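Local structure of beta-N-acetylhexosaminidase (Arthrobacter aurescens, 3RCN) at residues L428-E433 with R489-L495. The protein probably hydrolyses terminal non-reducing N-acetyl-D-hexosamine residues from N-acetyl-beta-D-hexosaminides, as a member of glycosyl hydrolase family 20. Numbering follows the deposited sequence.
Sequences LQAVYE and RDYDEFL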
ATOM      1  N   LEU A 428     -23.615   8.461   7.611  1.00 46.98           N
ATOM      2  CA  LEU A 428     -23.279   7.278   8.384  1.00 44.07           C
ATOM      3  C   LEU A 428     -24.540   6.654   8.983  1.00 44.90           C
ATOM      4  O   LEU A 428     -24.709   5.440   8.971  1.00 44.11           O
ATOM      5  CB  LEU A 428     -22.286   7.632   9.491  1.00 34.68           C
ATOM      6  CG  LEU A 428     -21.839   6.429  10.311  1.00 36.96           C
ATOM      7  CD1 LEU A 428     -21.121   5.405   9.424  1.00 34.00           C
ATOM      8  CD2 LEU A 428     -20.943   6.900  11.432  1.00 41.95           C
ATOM      9  N   GLN A 429     -25.425   7.495   9.507  1.00 43.36           N
ATOM     10  CA  GLN A 429     -26.623   7.007  10.165  1.00 48.64           C
ATOM     11  C   GLN A 429     -27.626   6.476   9.135  1.00 52.79           C
ATOM     12  O   GLN A 429     -28.203   5.407   9.316  1.00 56.25           O
ATOM     13  CB  GLN A 429     -27.238   8.109  11.025  1.00 49.11           C
ATOM     14  CG  GLN A 429     -28.514   7.725  11.756  1.00 51.08           C
ATOM     15  CD  GLN A 429     -29.122   8.907  12.503  1.00 55.67           C
ATOM     16  OE1 GLN A 429     -30.129   8.768  13.184  1.00 55.46           O
ATOM     17  NE2 GLN A 429     -28.505  10.078  12.374  1.00 60.81           N
ATOM     18  N   ALA A 430     -27.814   7.216   8.047  1.00 45.72           N
ATOM     19  CA  ALA A 430     -28.734   6.799   6.999  1.00 43.66           C
ATOM     20  C   ALA A 430     -28.380   5.398   6.500  1.00 47.37           C
ATOM     21  O   ALA A 430     -29.232   4.525   6.396  1.00 54.65           O
ATOM     22  CB  ALA A 430     -28.720   7.802   5.854  1.00 33.47           C
ATOM     23  N   VAL A 431     -27.105   5.200   6.204  1.00 43.49           N
ATOM     24  CA  VAL A 431     -26.596   3.939   5.700  1.00 38.68           C
ATOM     25  C   VAL A 431     -26.744   2.819   6.734  1.00 43.30           C
ATOM     26  O   VAL A 431     -26.872   1.647   6.374  1.00 34.61           O
ATOM     27  CB  VAL A 431     -25.107   4.109   5.299  1.00 50.92           C
ATOM     28  CG1 VAL A 431     -24.278   2.897   5.682  1.00 48.45           C
ATOM     29  CG2 VAL A 431     -24.989   4.428   3.824  1.00 46.82           C
ATOM     30  N   TYR A 432     -26.714   3.176   8.017  1.00 43.58           N
ATOM     31  CA  TYR A 432     -26.787   2.170   9.072  1.00 40.15           C
ATOM     32  C   TYR A 432     -28.209   1.707   9.269  1.00 39.81           C
ATOM     33  O   TYR A 432     -28.455   0.613   9.778  1.00 41.70           O
ATOM     34  CB  TYR A 432     -26.263   2.712  10.393  1.00 32.68           C
ATOM     35  CG  TYR A 432     -26.264   1.687  11.520  1.00 37.96           C
ATOM     36  CD1 TYR A 432     -25.374   0.612  11.508  1.00 43.66           C
ATOM     37  CD2 TYR A 432     -27.131   1.807  12.608  1.00 35.94           C
ATOM     38  CE1 TYR A 432     -25.358  -0.323  12.538  1.00 40.04           C
ATOM     39  CE2 TYR A 432     -27.125   0.874  13.642  1.00 30.11           C
ATOM     40  CZ  TYR A 432     -26.231  -0.184  13.600  1.00 40.16           C
ATOM     41  OH  TYR A 432     -26.212  -1.113  14.610  1.00 42.95           O
ATOM     42  N   GLU A 433     -29.142   2.558   8.881  1.00 42.74           N
ATOM     43  CA  GLU A 433     -30.557   2.265   9.022  1.00 44.49           C
ATOM     44  C   GLU A 433     -31.192   1.670   7.752  1.00 48.45           C
ATOM     45  O   GLU A 433     -32.380   1.414   7.718  1.00 61.55           O
ATOM     46  CB  GLU A 433     -31.282   3.506   9.527  1.00 46.94           C
ATOM     47  CG  GLU A 433     -30.792   3.915  10.929  1.00 53.79           C
ATOM     48  CD  GLU A 433     -31.565   5.083  11.519  1.00 67.65           C
ATOM     49  OE1 GLU A 433     -32.362   5.718  10.778  1.00 72.29           O
ATOM     50  OE2 GLU A 433     -31.372   5.363  12.727  1.00 66.37           O
ATOM     51  N   ARG A 489     -30.716  -3.297  16.378  1.00 96.46           N
ATOM     52  CA  ARG A 489     -30.175  -2.123  15.693  1.00 83.89           C
ATOM     53  C   ARG A 489     -30.607  -0.788  16.303  1.00 76.28           C
ATOM     54  O   ARG A 489     -31.791  -0.450  16.308  1.00 77.90           O
ATOM     55  CB  ARG A 489     -30.545  -2.154  14.209  1.00 81.13           C
ATOM     56  CG  ARG A 489     -30.083  -0.937  13.422  1.00 78.45           C
ATOM     57  CD  ARG A 489     -29.297  -1.348  12.186  1.00 73.06           C
ATOM     58  NE  ARG A 489     -28.600  -2.611  12.397  1.00 67.56           N
ATOM     59  CZ  ARG A 489     -28.712  -3.662  11.593  1.00 70.43           C
ATOM     60  NH1 ARG A 489     -28.049  -4.777  11.870  1.00 74.58           N
ATOM     61  NH2 ARG A 489     -29.482  -3.601  10.509  1.00 64.48           N
ATOM     62  N   ASP A 490     -29.626  -0.055  16.829  1.00 67.90           N
ATOM     63  CA  ASP A 490     -29.791   1.325  17.288  1.00 70.03           C
ATOM     64  C   ASP A 490     -28.544   2.132  16.901  1.00 66.44           C
ATOM     65  O   ASP A 490     -27.419   1.752  17.238  1.00 65.56           O
ATOM     66  CB  ASP A 490     -30.012   1.361  18.805  1.00 78.46           C
ATOM     67  CG  ASP A 490     -29.855   2.759  19.400  1.00 84.52           C
ATOM     68  OD1 ASP A 490     -30.306   3.745  18.772  1.00 90.72           O
ATOM     69  OD2 ASP A 490     -29.287   2.872  20.510  1.00 81.90           O
ATOM     70  N   TYR A 491     -28.739   3.256  16.221  1.00 59.10           N
ATOM     71  CA  TYR A 491     -27.608   4.041  15.734  1.00 50.03           C
ATOM     72  C   TYR A 491     -26.752   4.617  16.853  1.00 52.75           C
ATOM     73  O   TYR A 491     -25.526   4.575  16.773  1.00 56.83           O
ATOM     74  CB  TYR A 491     -28.067   5.167  14.802  1.00 45.10           C
ATOM     75  CG  TYR A 491     -26.946   6.070  14.344  1.00 50.53           C
ATOM     76  CD1 TYR A 491     -25.935   5.592  13.519  1.00 49.37           C
ATOM     77  CD2 TYR A 491     -26.894   7.399  14.738  1.00 53.39           C
ATOM     78  CE1 TYR A 491     -24.911   6.412  13.095  1.00 48.45           C
ATOM     79  CE2 TYR A 491     -25.876   8.229  14.319  1.00 50.24           C
ATOM     80  CZ  TYR A 491     -24.885   7.733  13.495  1.00 55.58           C
ATOM     81  OH  TYR A 491     -23.860   8.559  13.077  1.00 62.65           O
ATOM     82  N   ASP A 492     -27.398   5.159  17.885  1.00 55.48           N
ATOM     83  CA  ASP A 492     -26.685   5.811  18.983  1.00 57.31           C
ATOM     84  C   ASP A 492     -25.784   4.820  19.697  1.00 57.48           C
ATOM     85  O   ASP A 492     -24.678   5.158  20.116  1.00 60.76           O
ATOM     86  CB  ASP A 492     -27.657   6.443  19.979  1.00 62.62           C
ATOM     87  CG  ASP A 492     -28.409   7.619  19.392  1.00 73.25           C
ATOM     88  OD1 ASP A 492     -27.830   8.345  18.553  1.00 73.47           O
ATOM     89  OD2 ASP A 492     -29.587   7.810  19.765  1.00 80.76           O
ATOM     90  N   GLU A 493     -26.268   3.593  19.830  1.00 55.82           N
ATOM     91  CA  GLU A 493     -25.495   2.533  20.455  1.00 55.20           C
ATOM     92  C   GLU A 493     -24.291   2.192  19.584  1.00 53.76           C
ATOM     93  O   GLU A 493     -23.167   2.084  20.079  1.00 47.95           O
ATOM     94  CB  GLU A 493     -26.377   1.304  20.673  1.00 59.78           C
ATOM     95  CG  GLU A 493     -25.752   0.229  21.537  1.00 66.76           C
ATOM     96  CD  GLU A 493     -24.788  -0.665  20.771  1.00 69.32           C
ATOM     97  OE1 GLU A 493     -25.160  -1.137  19.666  1.00 60.44           O
ATOM     98  OE2 GLU A 493     -23.664  -0.892  21.283  1.00 69.22           O
ATOM     99  N   PHE A 494     -24.542   2.029  18.285  1.00 55.52           N
ATOM    100  CA  PHE A 494     -23.500   1.759  17.298  1.00 47.53           C
ATOM    101  C   PHE A 494     -22.358   2.774  17.365  1.00 50.38           C
ATOM    102  O   PHE A 494     -21.191   2.399  17.277  1.00 52.04           O
ATOM    103  CB  PHE A 494     -24.101   1.751  15.889  1.00 39.69           C
ATOM    104  CG  PHE A 494     -23.088   1.554  14.790  1.00 37.15           C
ATOM    105  CD1 PHE A 494     -22.586   0.293  14.506  1.00 35.51           C
ATOM    106  CD2 PHE A 494     -22.646   2.630  14.034  1.00 36.36           C
ATOM    107  CE1 PHE A 494     -21.649   0.109  13.497  1.00 41.33           C
ATOM    108  CE2 PHE A 494     -21.707   2.458  13.018  1.00 36.05           C
ATOM    109  CZ  PHE A 494     -21.210   1.195  12.749  1.00 39.43           C
ATOM    110  N   LEU A 495     -22.701   4.053  17.514  1.00 53.64           N
ATOM    111  CA  LEU A 495     -21.709   5.130  17.550  1.00 57.19           C
ATOM    112  C   LEU A 495     -20.683   4.936  18.645  1.00 52.50           C
ATOM    113  O   LEU A 495     -19.485   5.120  18.432  1.00 56.34           O
ATOM    114  CB  LEU A 495     -22.385   6.477  17.768  1.00 63.65           C
ATOM    115  CG  LEU A 495     -22.771   7.235  16.511  1.00 68.05           C
ATOM    116  CD1 LEU A 495     -23.118   8.664  16.885  1.00 65.99           C
ATOM    117  CD2 LEU A 495     -21.620   7.193  15.524  1.00 70.29           C
TER
HETATM  118  O   HOH W   1     -24.402  10.543  10.356  1.00 39.43           O
HETATM  119  O   HOH W   2     -30.428  -1.501   9.279  1.00 40.06           O
HETATM  120  O   HOH W   3     -26.983  -1.603  17.423  1.00 78.58           O
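Where Q429 meets Y491, helix 428-432 and the start of helix 491-508 run at 117° to each other, with axes 10.8 Å apart. Y432, its CG anti to the backbone N (chi1 -178°), sends its ring between R489 and F494. On one face the F494 ring makes an offset stack, centroids 4.3 Å apart; on the opposite face R489 CD lies 3.7 Å from the Y432 ring centroid, a CH-pi contact. The Y432 hydroxyl is held by a hydrogen bond with E480 OE2 of helix 474-483. Water 2 bridges the two segments, donating to Y432 O and accepting from R489 NH2 in the guanidinium plane. The Y491 ring meets Y432 CD2 at its edge and takes Q429 over one face: Q429 CB sits 3.4 Å from its centroid, and the extended Q429 side chain lays its amide nearly parallel to the ring, planes 3° apart. L428 CD2 approaches Y491 OH at 3.7 Å. A serine in place of Y491 would probably leave Q429 without its stacking surface and open a gap beside L428. The D490 carboxylate N-caps helix 491-508, accepting weak bonds from D492 N and E493 N. Away from the predicted proton donor, this is interhelical aromatic packing, joining the connection between strands 397-400 and 449-456 of the catalytic TIM barrel to helix 491-508.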